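Sensor protein (PDB 3BY9) probably works as the histidine kinase DctB of a two-component system, this piece being its sensor domain, which binds the C4-dicarboxylate succinate. Local coordinates at residues 163-173 / 249-257. Numbering follows the deposited sequence. Where two conformers were deposited one is given.
Sequences SSYFVATDDHQ and ALTIRVLSP
Tyr165 with Leu255, Val167 with Arg253 and Thr169 with Thr251 each exchange two backbone hydrogen bonds, joining strands 165-169 and 250-257 as antiparallel neighbours, axes 4.6 Å apart, in the membrane-proximal sheet of a double-PAS-like sensor domain, with 165-169 at the sheet's edge within the chain. On one face, Phe166, Ala168, Ile252 and Val254 are apolar, as suits a buried surface: Ile252 and Val254 pack against the long helix 5-27, and Phe166 meets the rings of Phe19 and Trp159. On the other face, beta-branched Val167 sets CG2 3.8 Å from Arg253 CB and 4.2 Å from Leu255 CD1. Arginine suits its place: its methylenes slant across Val167 CG2 while the guanidinium reaches polar partners. Extended from CG to NE, it crosses Thr169 at about a right angle. Thr251 CG2 covers one guanidinium face, 3.9 Å above its centre. Threonine at 169 offers a hydroxyl as acceptor: with OG1 between backbone N and carbonyl carbon (chi1 50°), it receives Arg253 NE at 3.0 Å, nearly straight at 168° and close to the guanidinium plane, while NH2 hydrogen-bonds to Leu219 O. A water donates to Thr169 O and lies 3.0 Å from Thr251 OG1, to which it is also hydrogen-bonded.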
loop_
_atom_site.group_PDB
_atom_site.type_symbol
_atom_site.label_atom_id
_atom_site.label_comp_id
_atom_site.label_asym_id
_atom_site.label_seq_id
_atom_site.Cartn_x
_atom_site.Cartn_y
_atom_site.Cartn_z
ATOM N N SER A 163 17.119 2.997 17.488
ATOM C CA SER A 163 17.811 4.273 17.520
ATOM C C SER A 163 17.488 5.164 16.311
ATOM O O SER A 163 17.980 6.285 16.235
ATOM C CB SER A 163 19.363 4.025 17.577
ATOM O OG SER A 163 19.789 3.266 16.462
ATOM N N SER A 164 16.610 4.689 15.427
ATOM C CA SER A 164 16.234 5.455 14.221
ATOM C C SER A 164 14.807 5.018 13.852
ATOM O O SER A 164 14.316 3.989 14.339
ATOM C CB SER A 164 17.188 5.146 13.076
ATOM O OG SER A 164 17.187 3.769 12.732
ATOM N N TYR A 165 14.168 5.807 13.005
ATOM C CA TYR A 165 12.790 5.553 12.625
ATOM C C TYR A 165 12.683 5.489 11.148
ATOM O O TYR A 165 13.570 5.980 10.430
ATOM C CB TYR A 165 11.890 6.728 13.089
ATOM C CG TYR A 165 11.969 7.017 14.570
ATOM C CD1 TYR A 165 11.066 6.407 15.474
ATOM C CD2 TYR A 165 13.031 7.772 15.074
ATOM C CE1 TYR A 165 11.227 6.548 16.874
ATOM C CE2 TYR A 165 13.222 7.880 16.480
ATOM C CZ TYR A 165 12.305 7.258 17.346
ATOM O OH TYR A 165 12.546 7.329 18.696
ATOM N N PHE A 166 11.604 4.866 10.657
ATOM C CA PHE A 166 11.440 4.946 9.200
ATOM C C PHE A 166 10.037 5.416 8.873
ATOM O O PHE A 166 9.101 5.300 9.676
ATOM C CB PHE A 166 11.659 3.579 8.502
ATOM C CG PHE A 166 10.392 2.770 8.359
ATOM C CD1 PHE A 166 9.594 2.904 7.238
ATOM C CD2 PHE A 166 9.978 1.919 9.389
ATOM C CE1 PHE A 166 8.385 2.201 7.131
ATOM C CE2 PHE A 166 8.771 1.216 9.292
ATOM C CZ PHE A 166 7.970 1.365 8.141
ATOM N N VAL A 167 9.895 6.031 7.698
ATOM C CA VAL A 167 8.539 6.308 7.205
ATOM C C VAL A 167 8.585 5.906 5.714
ATOM O O VAL A 167 9.675 5.879 5.131
ATOM C CB VAL A 167 8.106 7.793 7.224
ATOM C CG1 VAL A 167 7.931 8.243 8.709
ATOM C CG2 VAL A 167 9.148 8.707 6.509
ATOM N N ALA A 168 7.418 5.576 5.146
ATOM C CA ALA A 168 7.303 5.317 3.699
ATOM C C ALA A 168 6.337 6.383 3.272
ATOM O O ALA A 168 5.197 6.428 3.756
ATOM C CB ALA A 168 6.728 3.928 3.430
ATOM N N THR A 169 6.768 7.272 2.369
ATOM C CA THR A 169 5.910 8.391 1.948
ATOM C C THR A 169 5.443 8.291 0.492
ATOM O O THR A 169 6.156 7.769 -0.352
ATOM C CB THR A 169 6.672 9.727 2.070
ATOM O OG1 THR A 169 7.950 9.590 1.413
ATOM C CG2 THR A 169 6.927 10.087 3.546
ATOM N N ASP A 170 4.237 8.806 0.236
ATOM C CA ASP A 170 3.731 8.798 -1.138
ATOM C C ASP A 170 4.166 10.097 -1.815
ATOM O O ASP A 170 4.973 10.871 -1.274
ATOM C CB ASP A 170 2.200 8.640 -1.158
ATOM C CG ASP A 170 1.444 9.862 -0.639
ATOM O OD1 ASP A 170 2.012 10.959 -0.454
ATOM O OD2 ASP A 170 0.214 9.721 -0.426
ATOM N N ASP A 171 3.634 10.346 -3.017
ATOM C CA ASP A 171 4.029 11.554 -3.738
ATOM C C ASP A 171 3.733 12.924 -3.117
ATOM O O ASP A 171 4.379 13.913 -3.505
ATOM C CB ASP A 171 3.482 11.507 -5.163
ATOM C CG ASP A 171 4.113 10.408 -5.976
ATOM O OD1 ASP A 171 5.267 10.019 -5.678
ATOM O OD2 ASP A 171 3.454 9.933 -6.931
ATOM N N HIS A 172 2.757 13.010 -2.204
ATOM C CA HIS A 172 2.430 14.265 -1.486
ATOM C C HIS A 172 3.106 14.276 -0.124
ATOM O O HIS A 172 2.794 15.112 0.744
ATOM C CB HIS A 172 0.918 14.380 -1.227
ATOM C CG HIS A 172 0.117 14.650 -2.453
ATOM N ND1 HIS A 172 0.136 15.868 -3.099
ATOM C CD2 HIS A 172 -0.723 13.859 -3.161
ATOM C CE1 HIS A 172 -0.663 15.816 -4.152
ATOM N NE2 HIS A 172 -1.197 14.609 -4.212
ATOM N N GLN A 173 4.026 13.327 0.073
ATOM C CA GLN A 173 4.737 13.134 1.310
ATOM C C GLN A 173 3.809 12.706 2.438
ATOM O O GLN A 173 4.063 12.979 3.619
ATOM C CB GLN A 173 5.568 14.384 1.716
ATOM C CG GLN A 173 6.363 15.021 0.586
ATOM C CD GLN A 173 7.347 14.070 -0.120
ATOM O OE1 GLN A 173 7.915 14.403 -1.176
ATOM N NE2 GLN A 173 7.552 12.898 0.448
ATOM N N ALA A 249 5.787 3.328 -5.964
ATOM C CA ALA A 249 5.347 4.702 -5.843
ATOM C C ALA A 249 5.408 5.135 -4.379
ATOM O O ALA A 249 4.519 5.827 -3.865
ATOM C CB ALA A 249 3.938 4.911 -6.450
ATOM N N LEU A 250 6.470 4.680 -3.702
ATOM C CA LEU A 250 6.750 5.003 -2.284
ATOM C C LEU A 250 8.237 5.272 -2.068
ATOM O O LEU A 250 9.085 4.644 -2.709
ATOM C CB LEU A 250 6.373 3.850 -1.359
ATOM C CG LEU A 250 4.895 3.580 -1.085
ATOM C CD1 LEU A 250 4.751 2.249 -0.327
ATOM C CD2 LEU A 250 4.322 4.717 -0.275
ATOM N N THR A 251 8.558 6.196 -1.164
ATOM C CA THR A 251 9.967 6.489 -0.862
ATOM C C THR A 251 10.164 6.049 0.601
ATOM O O THR A 251 9.390 6.431 1.460
ATOM C CB THR A 251 10.289 8.009 -0.995
ATOM O OG1 THR A 251 10.128 8.409 -2.385
ATOM C CG2 THR A 251 11.771 8.311 -0.584
ATOM N N ILE A 252 11.211 5.268 0.844
ATOM C CA ILE A 252 11.528 4.808 2.209
ATOM C C ILE A 252 12.513 5.818 2.798
ATOM O O ILE A 252 13.458 6.234 2.127
ATOM C CB ILE A 252 12.206 3.434 2.185
ATOM C CG1 ILE A 252 11.371 2.455 1.351
ATOM C CG2 ILE A 252 12.412 2.924 3.604
ATOM C CD1 ILE A 252 12.108 1.179 1.073
ATOM N N ARG A 253 12.308 6.209 4.059
ATOM C CA ARG A 253 13.206 7.183 4.665
ATOM C C ARG A 253 13.577 6.767 6.046
ATOM O O ARG A 253 12.706 6.295 6.792
ATOM C CB ARG A 253 12.466 8.533 4.746
ATOM C CG ARG A 253 11.843 8.921 3.364
ATOM C CD ARG A 253 11.214 10.318 3.454
ATOM N NE ARG A 253 10.516 10.809 2.247
ATOM C CZ ARG A 253 11.072 11.674 1.399
ATOM N NH1 ARG A 253 12.332 12.079 1.587
ATOM N NH2 ARG A 253 10.330 12.249 0.468
ATOM N N VAL A 254 14.857 6.917 6.383
ATOM C CA VAL A 254 15.301 6.579 7.741
ATOM C C VAL A 254 15.649 7.916 8.412
ATOM O O VAL A 254 16.310 8.790 7.820
ATOM C CB VAL A 254 16.500 5.586 7.716
ATOM C CG1 VAL A 254 17.643 6.077 6.833
ATOM C CG2 VAL A 254 17.054 5.391 9.155
ATOM N N LEU A 255 15.146 8.089 9.642
ATOM C CA LEU A 255 15.314 9.345 10.385
ATOM C C LEU A 255 16.064 9.096 11.679
ATOM O O LEU A 255 15.697 8.188 12.424
ATOM C CB LEU A 255 13.964 9.911 10.798
ATOM C CG LEU A 255 13.046 10.580 9.792
ATOM C CD1 LEU A 255 12.640 9.531 8.777
ATOM C CD2 LEU A 255 11.787 11.106 10.481
ATOM N N SER A 256 17.124 9.866 11.906
ATOM C CA SER A 256 17.924 9.787 13.157
ATOM C C SER A 256 17.921 11.166 13.790
ATOM O O SER A 256 18.180 12.170 13.132
ATOM C CB SER A 256 19.390 9.390 12.851
ATOM O OG SER A 256 19.516 8.024 12.467
ATOM N N PRO A 257 17.593 11.257 15.092
ATOM C CA PRO A 257 17.581 12.571 15.754
ATOM C C PRO A 257 18.931 13.251 15.578
ATOM O O PRO A 257 19.987 12.629 15.752
ATOM C CB PRO A 257 17.346 12.208 17.234
ATOM C CG PRO A 257 16.478 10.970 17.140
ATOM C CD PRO A 257 17.140 10.175 16.003
HETATM O O HOH W 1 20.310 6.520 14.407
HETATM O O HOH W 2 7.274 8.649 -3.141
HETATM O O HOH W 3 2.564 7.894 -4.440
#